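Local coordinates for bacteriocin immunity protein (Pseudomonas aeruginosa, PDB 4UHP) that binds the DNase domain of pyocin AP41 and probably neutralises this toxin, at residues K40-K43 / H44-V48; F59-P63 / G64-P68. All coordinates share one frame; numbering follows the deposited sequence.

Contact 1 (K40-K43 / H44-V48)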
loop_
_atom_site.group_PDB
_atom_site.type_symbol
_atom_site.label_atom_id
_atom_site.label_comp_id
_atom_site.label_asym_id
_atom_site.label_seq_id
_atom_site.Cartn_x
_atom_site.Cartn_y
_atom_site.Cartn_z
ATOM N N LYS D 40 -1.240 11.080 5.239
ATOM C CA LYS D 40 -1.558 11.833 6.446
ATOM C C LYS D 40 -2.593 11.116 7.312
ATOM O O LYS D 40 -2.488 11.110 8.538
ATOM C CB LYS D 40 -2.066 13.231 6.087
ATOM C CG LYS D 40 -2.420 14.084 7.296
ATOM C CD LYS D 40 -3.169 15.346 6.901
ATOM C CE LYS D 40 -3.603 16.127 8.131
ATOM N NZ LYS D 40 -4.396 17.334 7.773
ATOM N N LEU D 41 -3.591 10.520 6.667
ATOM C CA LEU D 41 -4.668 9.846 7.389
ATOM C C LEU D 41 -4.173 8.577 8.078
ATOM O O LEU D 41 -4.570 8.280 9.205
ATOM C CB LEU D 41 -5.824 9.515 6.444
ATOM C CG LEU D 41 -6.590 10.704 5.856
ATOM C CD1 LEU D 41 -7.761 10.219 5.019
ATOM C CD2 LEU D 41 -7.061 11.640 6.958
ATOM N N VAL D 42 -3.310 7.834 7.394
ATOM C CA VAL D 42 -2.717 6.623 7.955
ATOM C C VAL D 42 -1.918 6.921 9.217
ATOM O O VAL D 42 -2.106 6.281 10.250
ATOM C CB VAL D 42 -1.782 5.920 6.948
ATOM C CG1 VAL D 42 -0.911 4.890 7.660
ATOM C CG2 VAL D 42 -2.582 5.272 5.835
ATOM N N LYS D 43 -1.018 7.893 9.127
ATOM C CA LYS D 43 -0.140 8.197 10.245
ATOM C C LYS D 43 -0.930 8.836 11.378
ATOM O O LYS D 43 -0.585 8.678 12.546
ATOM C CB LYS D 43 1.015 9.096 9.797
ATOM C CG LYS D 43 1.883 8.460 8.711
ATOM C CD LYS D 43 2.086 6.967 8.982
ATOM C CE LYS D 43 3.258 6.387 8.207
ATOM N NZ LYS D 43 4.040 5.433 9.042
ATOM N N HIS D 44 -2.004 9.536 11.030
ATOM C CA HIS D 44 -2.912 10.079 12.033
ATOM C C HIS D 44 -3.663 8.955 12.741
ATOM O O HIS D 44 -3.831 8.980 13.960
ATOM C CB HIS D 44 -3.905 11.052 11.400
ATOM C CG HIS D 44 -4.954 11.542 12.347
ATOM N ND1 HIS D 44 -4.683 12.436 13.361
ATOM C CD2 HIS D 44 -6.274 11.256 12.439
ATOM C CE1 HIS D 44 -5.794 12.684 14.033
ATOM N NE2 HIS D 44 -6.773 11.979 13.496
ATOM N N PHE D 45 -4.120 7.978 11.961
ATOM C CA PHE D 45 -4.784 6.793 12.495
ATOM C C PHE D 45 -3.904 6.103 13.531
ATOM O O PHE D 45 -4.339 5.830 14.650
ATOM C CB PHE D 45 -5.133 5.819 11.362
ATOM C CG PHE D 45 -5.746 4.528 11.832
ATOM C CD1 PHE D 45 -7.119 4.410 11.977
ATOM C CD2 PHE D 45 -4.950 3.429 12.125
ATOM C CE1 PHE D 45 -7.688 3.225 12.408
ATOM C CE2 PHE D 45 -5.512 2.243 12.562
ATOM C CZ PHE D 45 -6.885 2.142 12.701
ATOM N N GLU D 46 -2.662 5.827 13.148
ATOM C CA GLU D 46 -1.710 5.164 14.034
ATOM C C GLU D 46 -1.431 5.988 15.287
ATOM O O GLU D 46 -1.237 5.444 16.377
ATOM C CB GLU D 46 -0.404 4.885 13.289
ATOM C CG GLU D 46 -0.598 4.062 12.032
ATOM C CD GLU D 46 0.678 3.882 11.237
ATOM O OE1 GLU D 46 1.638 4.657 11.443
ATOM O OE2 GLU D 46 0.713 2.959 10.399
ATOM N N GLU D 47 -1.417 7.305 15.124
ATOM C CA GLU D 47 -1.107 8.209 16.224
ATOM C C GLU D 47 -2.194 8.212 17.296
ATOM O O GLU D 47 -1.901 8.056 18.481
ATOM C CB GLU D 47 -0.899 9.628 15.695
ATOM C CG GLU D 47 -0.698 10.673 16.780
ATOM C CD GLU D 47 -0.554 12.072 16.214
ATOM O OE1 GLU D 47 -0.337 12.198 14.991
ATOM O OE2 GLU D 47 -0.660 13.044 16.991
ATOM N N VAL D 48 -3.445 8.382 16.881
ATOM C CA VAL D 48 -4.532 8.579 17.838
ATOM C C VAL D 48 -5.060 7.273 18.432
ATOM O O VAL D 48 -5.575 7.269 19.548
ATOM C CB VAL D 48 -5.713 9.347 17.203
ATOM C CG1 VAL D 48 -5.283 10.753 16.819
ATOM C CG2 VAL D 48 -6.263 8.600 15.998
#
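Lys-43 and Glu-46 lie side by side on one flank of helix 31-49 and point the same way. Their salt bridge is long and weak, with Lys-43 NZ 3.5 Å from Glu-46 OE1. The aliphatic chain joins in, since Lys-43 CD comes within 3.4 Å of the same OE1. A bend at chi2 (-39°) folds the lysine chain toward the glutamate. Lys-43 NZ is shared between Glu-46 and an acidic side chain of the bound protein chain, and the link to the latter is the stronger. Glu-46 also runs alongside Val-42, whose CG1 is 3.7 Å from Glu-46 OE2. That oxygen receives a weak hydrogen bond from Ser-55 N.

Beneath the side chains, i to i+4 bonds of the alpha-helix set the spacing. The straightest is Glu-46 N to Val-42 O, 3.0 Å with 167° at the hydrogen. Glu-47 N meets Lys-43 O from above the carbonyl plane. Further round the helix, Val-48 CG2 sits 4.2 Å above one face of the His-44 ring, toward its rim, and His-44 NE2 is hydrogen-bonded to Tyr-10 OH. The buried Phe-45 packs against helices 12-19, 56-59 and 68-81.

Contact 2 (F59-P63 / G64-P68)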
loop_
_atom_site.group_PDB
_atom_site.type_symbol
_atom_site.label_atom_id
_atom_site.label_comp_id
_atom_site.label_asym_id
_atom_site.label_seq_id
_atom_site.Cartn_x
_atom_site.Cartn_y
_atom_site.Cartn_z
ATOM N N PHE D 59 -5.247 -2.100 6.549
ATOM C CA PHE D 59 -4.802 -2.739 5.314
ATOM C C PHE D 59 -4.589 -4.248 5.435
ATOM O O PHE D 59 -4.523 -4.947 4.427
ATOM C CB PHE D 59 -3.510 -2.077 4.821
ATOM C CG PHE D 59 -3.657 -0.611 4.519
ATOM C CD1 PHE D 59 -4.346 -0.187 3.395
ATOM C CD2 PHE D 59 -3.100 0.342 5.354
ATOM C CE1 PHE D 59 -4.480 1.162 3.111
ATOM C CE2 PHE D 59 -3.228 1.690 5.075
ATOM C CZ PHE D 59 -3.922 2.101 3.950
ATOM N N HIS D 60 -4.460 -4.747 6.659
ATOM C CA HIS D 60 -4.357 -6.189 6.873
ATOM C C HIS D 60 -5.233 -6.649 8.036
ATOM O O HIS D 60 -4.736 -7.204 9.018
ATOM C CB HIS D 60 -2.900 -6.579 7.099
ATOM C CG HIS D 60 -2.026 -6.307 5.914
ATOM N ND1 HIS D 60 -1.826 -7.232 4.911
ATOM C CD2 HIS D 60 -1.330 -5.204 5.552
ATOM C CE1 HIS D 60 -1.031 -6.716 3.991
ATOM N NE2 HIS D 60 -0.716 -5.486 4.355
ATOM N N PRO D 61 -6.550 -6.429 7.912
ATOM C CA PRO D 61 -7.489 -6.658 9.011
ATOM C C PRO D 61 -7.728 -8.135 9.297
ATOM O O PRO D 61 -7.571 -8.977 8.411
ATOM C CB PRO D 61 -8.769 -5.993 8.507
ATOM C CG PRO D 61 -8.696 -6.169 7.027
ATOM C CD PRO D 61 -7.245 -6.045 6.668
ATOM N N LYS D 62 -8.095 -8.434 10.538
ATOM C CA LYS D 62 -8.524 -9.770 10.921
ATOM C C LYS D 62 -9.800 -10.123 10.162
ATOM O O LYS D 62 -10.557 -9.229 9.785
ATOM C CB LYS D 62 -8.754 -9.848 12.434
ATOM C CG LYS D 62 -7.526 -9.524 13.268
ATOM C CD LYS D 62 -6.419 -10.536 13.029
ATOM C CE LYS D 62 -5.194 -10.233 13.880
ATOM N NZ LYS D 62 -5.509 -10.232 15.335
ATOM N N PRO D 63 -10.035 -11.423 9.921
ATOM C CA PRO D 63 -11.256 -11.833 9.220
ATOM C C PRO D 63 -12.516 -11.352 9.936
ATOM O O PRO D 63 -12.650 -11.527 11.146
ATOM C CB PRO D 63 -11.169 -13.366 9.216
ATOM C CG PRO D 63 -10.150 -13.708 10.255
ATOM C CD PRO D 63 -9.182 -12.574 10.258
ATOM N N GLY D 64 -13.421 -10.734 9.184
ATOM C CA GLY D 64 -14.632 -10.174 9.752
ATOM C C GLY D 64 -14.526 -8.687 10.037
ATOM O O GLY D 64 -15.541 -8.004 10.167
ATOM N N PHE D 65 -13.300 -8.178 10.125
ATOM C CA PHE D 65 -13.079 -6.777 10.479
ATOM C C PHE D 65 -12.534 -5.959 9.309
ATOM O O PHE D 65 -11.874 -4.940 9.522
ATOM C CB PHE D 65 -12.112 -6.667 11.667
ATOM C CG PHE D 65 -12.612 -7.320 12.927
ATOM C CD1 PHE D 65 -12.444 -8.679 13.134
ATOM C CD2 PHE D 65 -13.236 -6.571 13.909
ATOM C CE1 PHE D 65 -12.900 -9.281 14.291
ATOM C CE2 PHE D 65 -13.692 -7.165 15.069
ATOM C CZ PHE D 65 -13.525 -8.523 15.261
ATOM N N GLU D 66 -12.818 -6.399 8.083
ATOM C CA GLU D 66 -12.243 -5.788 6.882
ATOM C C GLU D 66 -12.918 -4.481 6.482
ATOM O O GLU D 66 -12.345 -3.678 5.747
ATOM C CB GLU D 66 -12.314 -6.759 5.700
ATOM C CG GLU D 66 -11.554 -8.057 5.897
ATOM C CD GLU D 66 -12.412 -9.160 6.484
ATOM O OE1 GLU D 66 -13.527 -8.862 6.965
ATOM O OE2 GLU D 66 -11.973 -10.328 6.451
ATOM N N THR D 67 -14.140 -4.284 6.954
ATOM C CA THR D 67 -14.940 -3.124 6.575
ATOM C C THR D 67 -14.658 -1.957 7.518
ATOM O O THR D 67 -14.099 -2.162 8.593
ATOM C CB THR D 67 -16.444 -3.461 6.599
ATOM O OG1 THR D 67 -16.864 -3.663 7.954
ATOM C CG2 THR D 67 -16.724 -4.713 5.780
ATOM N N PRO D 68 -15.030 -0.729 7.112
ATOM C CA PRO D 68 -14.869 0.437 7.989
ATOM C C PRO D 68 -15.429 0.210 9.392
ATOM O O PRO D 68 -14.783 0.586 10.367
ATOM C CB PRO D 68 -15.654 1.527 7.259
ATOM C CG PRO D 68 -15.515 1.164 5.813
ATOM C CD PRO D 68 -15.493 -0.342 5.763
#
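Pro-61 and Glu-66 make the main apolar contact, their side chains crossing at about a right angle. Pro-61 CG is 3.6 Å from both CA and CG of Glu-66. A looser apolar touch joins Lys-62 CB to Phe-65 CD1 at 3.9 Å. Pro-61 CB makes a carbon-to-carbonyl contact, 3.4 Å from Phe-65 O.

One backbone hydrogen bond closes the turn, from Phe-65 N to Lys-62 O (3.0 Å, 156° at the hydrogen). It spans a type II beta turn within the link between helices 56-59 and 68-81. The type follows from the backbone angles of Pro-63 and Gly-64 at the corners. The positive phi of Gly-64, 97°, suits the third position of such a turn.

The carboxylate of Glu-66 lies over one face of the turn. Gly-64 N donates to Glu-66 OE2 at 3.1 Å, on the syn side but out of the carboxylate plane, and more weakly to Glu-66 OE1. The Glu-66 side chain reaches back because it bends at chi2 (92°), which also brings Glu-66 OE2 to 3.2 Å from Pro-63 CA. The Phe-65 ring presents its edge to Lys-62 O, nearly in plane. Beyond it, Thr-67 N-caps helix 68-81, its OG1 weakly bonded to Gly-70 N.

In the fold
After helix 12-19 and a loop, the chain enters helix 31-49, where contact 1 joins successive turns and closes no loop. A loop then leads to the short helix 56-59. Segment 59-63 starts at its last residue, and contact 2 closes a tight turn within the loop to helix 68-81. The two contacts follow in series, neither nested nor crossed, with centres about 17 Å apart. Their segments meet where Val-42 CG2 packs on Phe-59 CE2 at 3.7 Å. Pro-68, at the far end of segment 64-68, packs on helix 12-19, which Phe-45 of contact 1 also touches. Both contacts reach the bound protein chain, contact 1 through Lys-43 and contact 2 through Pro-61 and Glu-66. Phe-59 and His-60 of segment 59-63 reach it too.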